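Long-range contact in GDP-6-deoxy-D-mannose reductase (Pseudomonas aeruginosa, PDB 6X3B), which probably reduces GDP-4-dehydro-6-deoxy-D-mannose with NADPH to make GDP-D-rhamnose for the O-antigen of lipopolysaccharide: residues Arg24-Leu38 and Leu69-Ala81. Sequence-based numbering, arbitrary orientation.
Sequences RLFVTGLSGFVGKHL and LWPELPDAVIHLA. With NDP (NADPH dihydro-nicotinamide-adenine-dinucleotide phosphate), chain E.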
loop_
_atom_site.group_PDB
_atom_site.type_symbol
_atom_site.label_atom_id
_atom_site.label_comp_id
_atom_site.label_asym_id
_atom_site.label_seq_id
_atom_site.Cartn_x
_atom_site.Cartn_y
_atom_site.Cartn_z
ATOM N N ARG A 24 -1.155 26.191 14.373
ATOM C CA ARG A 24 0.262 25.889 14.247
ATOM C C ARG A 24 0.454 24.760 13.242
ATOM O O ARG A 24 -0.151 23.693 13.376
ATOM C CB ARG A 24 0.849 25.494 15.597
ATOM C CG ARG A 24 1.001 26.701 16.555
ATOM C CD ARG A 24 1.401 26.251 17.957
ATOM N NE ARG A 24 1.719 27.381 18.848
ATOM C CZ ARG A 24 0.834 28.287 19.258
ATOM N NH1 ARG A 24 -0.429 28.212 18.854
ATOM N NH2 ARG A 24 1.209 29.269 20.072
ATOM N N LEU A 25 1.321 24.989 12.261
ATOM C CA LEU A 25 1.537 24.063 11.161
ATOM C C LEU A 25 3.003 23.649 11.151
ATOM O O LEU A 25 3.888 24.508 11.149
ATOM C CB LEU A 25 1.163 24.712 9.825
ATOM C CG LEU A 25 1.583 23.946 8.563
ATOM C CD1 LEU A 25 0.891 22.584 8.521
ATOM C CD2 LEU A 25 1.269 24.760 7.306
ATOM N N PHE A 26 3.258 22.351 11.185
ATOM C CA PHE A 26 4.605 21.826 11.004
ATOM C C PHE A 26 4.683 21.143 9.648
ATOM O O PHE A 26 3.775 20.395 9.273
ATOM C CB PHE A 26 4.987 20.846 12.122
ATOM C CG PHE A 26 6.427 20.375 12.047
ATOM C CD1 PHE A 26 7.452 21.090 12.686
ATOM C CD2 PHE A 26 6.756 19.242 11.324
ATOM C CE1 PHE A 26 8.777 20.664 12.598
ATOM C CE2 PHE A 26 8.083 18.796 11.232
ATOM C CZ PHE A 26 9.093 19.512 11.863
ATOM N N VAL A 27 5.765 21.410 8.911
ATOM C CA VAL A 27 5.963 20.888 7.560
ATOM C C VAL A 27 7.297 20.149 7.520
ATOM O O VAL A 27 8.343 20.731 7.838
ATOM C CB VAL A 27 5.946 22.004 6.503
ATOM C CG1 VAL A 27 6.154 21.395 5.101
ATOM C CG2 VAL A 27 4.624 22.790 6.559
ATOM N N THR A 28 7.268 18.877 7.146
ATOM C CA THR A 28 8.522 18.193 6.846
ATOM C C THR A 28 8.943 18.509 5.424
ATOM O O THR A 28 8.129 18.893 4.590
ATOM C CB THR A 28 8.393 16.670 6.993
ATOM O OG1 THR A 28 7.588 16.162 5.917
ATOM C CG2 THR A 28 7.756 16.307 8.340
ATOM N N GLY A 29 10.232 18.315 5.137
ATOM C CA GLY A 29 10.708 18.536 3.784
ATOM C C GLY A 29 10.769 19.984 3.378
ATOM O O GLY A 29 10.712 20.297 2.185
ATOM N N LEU A 30 10.858 20.892 4.347
ATOM C CA LEU A 30 10.851 22.311 4.007
ATOM C C LEU A 30 12.014 22.704 3.102
ATOM O O LEU A 30 11.912 23.702 2.382
ATOM C CB LEU A 30 10.866 23.156 5.278
ATOM C CG LEU A 30 9.478 23.413 5.869
ATOM C CD1 LEU A 30 9.634 24.037 7.246
ATOM C CD2 LEU A 30 8.612 24.286 4.952
ATOM N N SER A 31 13.103 21.941 3.101
ATOM C CA SER A 31 14.248 22.301 2.280
ATOM C C SER A 31 14.146 21.814 0.840
ATOM O O SER A 31 14.993 22.181 0.022
ATOM C CB SER A 31 15.534 21.769 2.918
ATOM O OG SER A 31 15.636 20.368 2.753
ATOM N N GLY A 32 13.140 21.010 0.494
ATOM C CA GLY A 32 13.016 20.507 -0.861
ATOM C C GLY A 32 12.319 21.497 -1.786
ATOM O O GLY A 32 12.066 22.653 -1.439
ATOM N N PHE A 33 11.982 21.002 -2.987
ATOM C CA PHE A 33 11.390 21.824 -4.044
ATOM C C PHE A 33 10.079 22.460 -3.587
ATOM O O PHE A 33 9.933 23.686 -3.583
ATOM C CB PHE A 33 11.196 20.964 -5.304
ATOM C CG PHE A 33 10.190 21.516 -6.291
ATOM C CD1 PHE A 33 10.285 22.823 -6.771
ATOM C CD2 PHE A 33 9.162 20.710 -6.755
ATOM C CE1 PHE A 33 9.360 23.326 -7.685
ATOM C CE2 PHE A 33 8.236 21.194 -7.683
ATOM C CZ PHE A 33 8.335 22.503 -8.152
ATOM N N VAL A 34 9.118 21.638 -3.173
ATOM C CA VAL A 34 7.806 22.146 -2.791
ATOM C C VAL A 34 7.886 22.903 -1.468
ATOM O O VAL A 34 7.248 23.950 -1.296
ATOM C CB VAL A 34 6.794 20.981 -2.727
ATOM C CG1 VAL A 34 5.445 21.485 -2.191
ATOM C CG2 VAL A 34 6.628 20.358 -4.106
ATOM N N GLY A 35 8.653 22.349 -0.525
ATOM C CA GLY A 35 8.812 22.939 0.817
ATOM C C GLY A 35 9.257 24.390 0.757
ATOM O O GLY A 35 8.628 25.229 1.419
ATOM N N LYS A 36 10.290 24.677 -0.039
ATOM C CA LYS A 36 10.828 26.057 -0.179
ATOM C C LYS A 36 9.730 26.990 -0.701
ATOM O O LYS A 36 9.652 28.127 -0.222
ATOM C CB LYS A 36 12.067 26.058 -1.077
ATOM C CG LYS A 36 13.286 25.381 -0.470
ATOM C CD LYS A 36 14.448 25.267 -1.422
ATOM C CE LYS A 36 15.012 26.615 -1.821
ATOM N NZ LYS A 36 16.225 26.483 -2.661
ATOM N N HIS A 37 8.929 26.522 -1.659
ATOM C CA HIS A 37 7.813 27.335 -2.202
ATOM C C HIS A 37 6.740 27.519 -1.123
ATOM O O HIS A 37 6.138 28.598 -1.079
ATOM C CB HIS A 37 7.254 26.691 -3.473
ATOM C CG HIS A 37 8.060 26.990 -4.691
ATOM N ND1 HIS A 37 8.084 28.239 -5.267
ATOM C CD2 HIS A 37 8.872 26.212 -5.436
ATOM C CE1 HIS A 37 8.872 28.219 -6.318
ATOM N NE2 HIS A 37 9.368 26.989 -6.443
ATOM N N LEU A 38 6.519 26.504 -0.282
ATOM C CA LEU A 38 5.491 26.634 0.752
ATOM C C LEU A 38 5.920 27.619 1.834
ATOM O O LEU A 38 5.112 28.424 2.301
ATOM C CB LEU A 38 5.173 25.276 1.379
ATOM C CG LEU A 38 4.094 25.211 2.474
ATOM C CD1 LEU A 38 2.816 25.957 2.041
ATOM C CD2 LEU A 38 3.773 23.752 2.849
ATOM N N LEU A 69 11.305 17.991 18.266
ATOM C CA LEU A 69 11.063 18.879 17.135
ATOM C C LEU A 69 9.922 19.868 17.371
ATOM O O LEU A 69 9.789 20.825 16.602
ATOM C CB LEU A 69 10.753 18.056 15.879
ATOM C CG LEU A 69 11.978 17.429 15.217
ATOM C CD1 LEU A 69 11.556 16.459 14.139
ATOM C CD2 LEU A 69 12.909 18.509 14.633
ATOM N N TRP A 70 9.082 19.655 18.377
ATOM C CA TRP A 70 7.850 20.433 18.542
ATOM C C TRP A 70 7.775 21.018 19.950
ATOM O O TRP A 70 6.958 20.589 20.775
ATOM C CB TRP A 70 6.615 19.578 18.228
ATOM C CG TRP A 70 6.766 18.871 16.901
ATOM C CD1 TRP A 70 6.741 19.438 15.664
ATOM C CD2 TRP A 70 7.049 17.483 16.704
ATOM N NE1 TRP A 70 6.962 18.471 14.691
ATOM C CE2 TRP A 70 7.152 17.267 15.310
ATOM C CE3 TRP A 70 7.185 16.396 17.569
ATOM C CZ2 TRP A 70 7.397 16.000 14.764
ATOM C CZ3 TRP A 70 7.445 15.141 17.031
ATOM C CH2 TRP A 70 7.540 14.954 15.643
ATOM N N PRO A 71 8.600 22.029 20.249
ATOM C CA PRO A 71 8.397 22.775 21.510
ATOM C C PRO A 71 6.971 23.293 21.648
ATOM O O PRO A 71 6.333 23.093 22.698
ATOM C CB PRO A 71 9.439 23.905 21.422
ATOM C CG PRO A 71 9.885 23.947 19.986
ATOM C CD PRO A 71 9.741 22.542 19.471
ATOM N N GLU A 72 6.433 23.919 20.604
ATOM C CA GLU A 72 4.992 24.126 20.493
ATOM C C GLU A 72 4.378 23.032 19.621
ATOM O O GLU A 72 4.917 22.700 18.560
ATOM C CB GLU A 72 4.665 25.500 19.905
ATOM C CG GLU A 72 5.372 26.670 20.610
ATOM C CD GLU A 72 4.808 28.028 20.202
ATOM O OE1 GLU A 72 4.273 28.156 19.074
ATOM O OE2 GLU A 72 4.894 28.969 21.018
ATOM N N LEU A 73 3.225 22.500 20.061
ATOM C CA LEU A 73 2.579 21.368 19.380
ATOM C C LEU A 73 1.890 21.830 18.099
ATOM O O LEU A 73 1.142 22.810 18.124
ATOM C CB LEU A 73 1.563 20.721 20.301
ATOM C CG LEU A 73 0.886 19.453 19.780
ATOM C CD1 LEU A 73 1.848 18.296 19.890
ATOM C CD2 LEU A 73 -0.408 19.163 20.562
ATOM N N PRO A 74 2.112 21.167 16.968
ATOM C CA PRO A 74 1.367 21.542 15.760
ATOM C C PRO A 74 -0.095 21.117 15.857
ATOM O O PRO A 74 -0.426 20.081 16.438
ATOM C CB PRO A 74 2.097 20.799 14.635
ATOM C CG PRO A 74 2.808 19.666 15.309
ATOM C CD PRO A 74 3.123 20.120 16.717
ATOM N N ASP A 75 -0.969 21.961 15.309
ATOM C CA ASP A 75 -2.355 21.588 15.055
ATOM C C ASP A 75 -2.486 20.777 13.781
ATOM O O ASP A 75 -3.469 20.043 13.603
ATOM C CB ASP A 75 -3.211 22.840 14.922
ATOM C CG ASP A 75 -3.225 23.632 16.184
ATOM O OD1 ASP A 75 -3.715 23.076 17.177
ATOM O OD2 ASP A 75 -2.699 24.763 16.190
ATOM N N ALA A 76 -1.538 20.953 12.871
ATOM C CA ALA A 76 -1.583 20.280 11.580
ATOM C C ALA A 76 -0.161 20.028 11.117
ATOM O O ALA A 76 0.757 20.779 11.439
ATOM C CB ALA A 76 -2.331 21.114 10.529
ATOM N N VAL A 77 -0.001 18.970 10.338
ATOM C CA VAL A 77 1.279 18.570 9.782
ATOM C C VAL A 77 1.066 18.328 8.298
ATOM O O VAL A 77 0.073 17.705 7.915
ATOM C CB VAL A 77 1.810 17.307 10.485
ATOM C CG1 VAL A 77 3.104 16.820 9.835
ATOM C CG2 VAL A 77 2.044 17.616 11.970
ATOM N N ILE A 78 1.955 18.860 7.462
ATOM C CA ILE A 78 2.038 18.482 6.052
ATOM C C ILE A 78 3.346 17.737 5.877
ATOM O O ILE A 78 4.420 18.265 6.205
ATOM C CB ILE A 78 1.969 19.685 5.103
ATOM C CG1 ILE A 78 0.666 20.456 5.296
ATOM C CG2 ILE A 78 2.066 19.205 3.629
ATOM C CD1 ILE A 78 0.579 21.642 4.383
ATOM N N HIS A 79 3.261 16.501 5.397
ATOM C CA HIS A 79 4.416 15.623 5.328
ATOM C C HIS A 79 4.818 15.545 3.860
ATOM O O HIS A 79 4.190 14.829 3.076
ATOM C CB HIS A 79 4.083 14.249 5.924
ATOM C CG HIS A 79 5.194 13.248 5.811
ATOM N ND1 HIS A 79 6.528 13.587 5.944
ATOM C CD2 HIS A 79 5.166 11.915 5.559
ATOM C CE1 HIS A 79 7.269 12.500 5.795
ATOM N NE2 HIS A 79 6.469 11.471 5.557
ATOM N N LEU A 80 5.853 16.311 3.496
ATOM C CA LEU A 80 6.438 16.336 2.166
ATOM C C LEU A 80 7.698 15.495 2.047
ATOM O O LEU A 80 8.010 15.029 0.948
ATOM C CB LEU A 80 6.804 17.776 1.769
ATOM C CG LEU A 80 5.716 18.841 1.643
ATOM C CD1 LEU A 80 6.329 20.258 1.644
ATOM C CD2 LEU A 80 4.944 18.604 0.353
ATOM N N ALA A 81 8.421 15.286 3.140
ATOM C CA ALA A 81 9.791 14.791 3.064
ATOM C C ALA A 81 9.861 13.342 2.591
ATOM O O ALA A 81 9.032 12.502 2.957
ATOM C CB ALA A 81 10.472 14.900 4.422
HETATM P PA NDP E . 12.439 16.947 -2.868
HETATM O O1A NDP E . 13.161 15.681 -3.187
HETATM O O2A NDP E . 12.790 18.179 -3.631
HETATM O O5B NDP E . 12.552 17.245 -1.299
HETATM C C5B NDP E . 12.574 16.133 -0.373
HETATM C C4B NDP E . 12.700 16.666 1.032
HETATM O O4B NDP E . 12.698 15.557 1.967
HETATM C C3B NDP E . 13.973 17.471 1.335
HETATM O O3B NDP E . 13.678 18.606 2.140
HETATM C C2B NDP E . 14.850 16.460 2.061
HETATM O O2B NDP E . 15.743 17.120 2.955
HETATM C C1B NDP E . 13.798 15.679 2.837
HETATM N N9A NDP E . 14.229 14.348 3.241
HETATM C C8A NDP E . 14.615 13.321 2.417
HETATM N N7A NDP E . 14.959 12.237 3.065
HETATM C C5A NDP E . 14.792 12.569 4.401
HETATM C C6A NDP E . 14.991 11.847 5.592
HETATM N N6A NDP E . 15.425 10.589 5.585
HETATM N N1A NDP E . 14.733 12.470 6.766
HETATM C C2A NDP E . 14.301 13.736 6.725
HETATM N N3A NDP E . 14.076 14.515 5.670
HETATM C C4A NDP E . 14.342 13.868 4.523
HETATM O O3 NDP E . 10.864 16.696 -3.020
HETATM P PN NDP E . 9.726 17.595 -3.696
HETATM O O1N NDP E . 9.622 18.876 -2.939
HETATM O O2N NDP E . 9.980 17.658 -5.165
HETATM O O5D NDP E . 8.422 16.706 -3.421
HETATM C C5D NDP E . 7.614 16.995 -2.255
HETATM C C4D NDP E . 6.574 15.915 -2.098
HETATM O O4D NDP E . 5.715 15.913 -3.266
HETATM C C3D NDP E . 7.115 14.484 -1.965
HETATM O O3D NDP E . 6.351 13.731 -1.033
HETATM C C2D NDP E . 6.975 13.958 -3.391
HETATM O O2D NDP E . 6.877 12.543 -3.452
HETATM C C1D NDP E . 5.685 14.632 -3.847
HETATM N N1N NDP E . 5.612 14.780 -5.331
HETATM C C2N NDP E . 6.393 15.692 -5.988
HETATM C C3N NDP E . 6.231 15.949 -7.323
HETATM C C7N NDP E . 7.272 16.745 -8.012
HETATM O O7N NDP E . 7.199 16.923 -9.232
HETATM N N7N NDP E . 8.261 17.248 -7.287
HETATM C C4N NDP E . 5.019 15.414 -8.005
HETATM C C5N NDP E . 4.287 14.408 -7.219
HETATM C C6N NDP E . 4.755 13.996 -6.063
HETATM P P2B NDP E . 17.283 16.868 2.538
HETATM O O1X NDP E . 18.110 17.615 3.562
HETATM O O2X NDP E . 17.523 15.374 2.590
HETATM O O3X NDP E . 17.460 17.427 1.141
#
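Phe26 N donates to Ala76 O and Phe26 O accepts from Ile78 N, part of the ladder joining parallel strands 24-28 and 76-79 (segment axes 17° apart) in the Rossmann-type NADPH domain. On the tightly packed side, the indole of Trp70 stands edge-on to the Phe26 ring, planes 80° apart, with NE1 over the ring centre, 3.3 Å from Phe26 CG. With chi1 at -175° Phe26 CG swings opposite the backbone N, bringing the ring face under this edge, while Pro74 CB packs on Phe26 CB at 3.8 Å. On the other face Leu25 and Val27 lie beside Ile78, and Val34 and Leu38 of helix 33-44 pack over Ile78 and Leu80; Leu80 CD1 reaches Val27 CG1 at 3.6 Å. The more exposed end is held by polar and charged bonds: Arg24 NE meets Glu72 OE1 from above the carboxylate plane in a 2.7 Å salt bridge, and Arg24 N donates to the anti lone pair of Asp75 OD2. At the cofactor end, beyond the glycine-rich Gly29-Gly32 turn, Val34 N binds NDP O1N and Leu80 O accepts from NDP O3D. Buried Thr28 OG1 is hydrogen-bonded to His79 ND1 at 2.8 Å and accepts from Ala81 N at 3.0 Å.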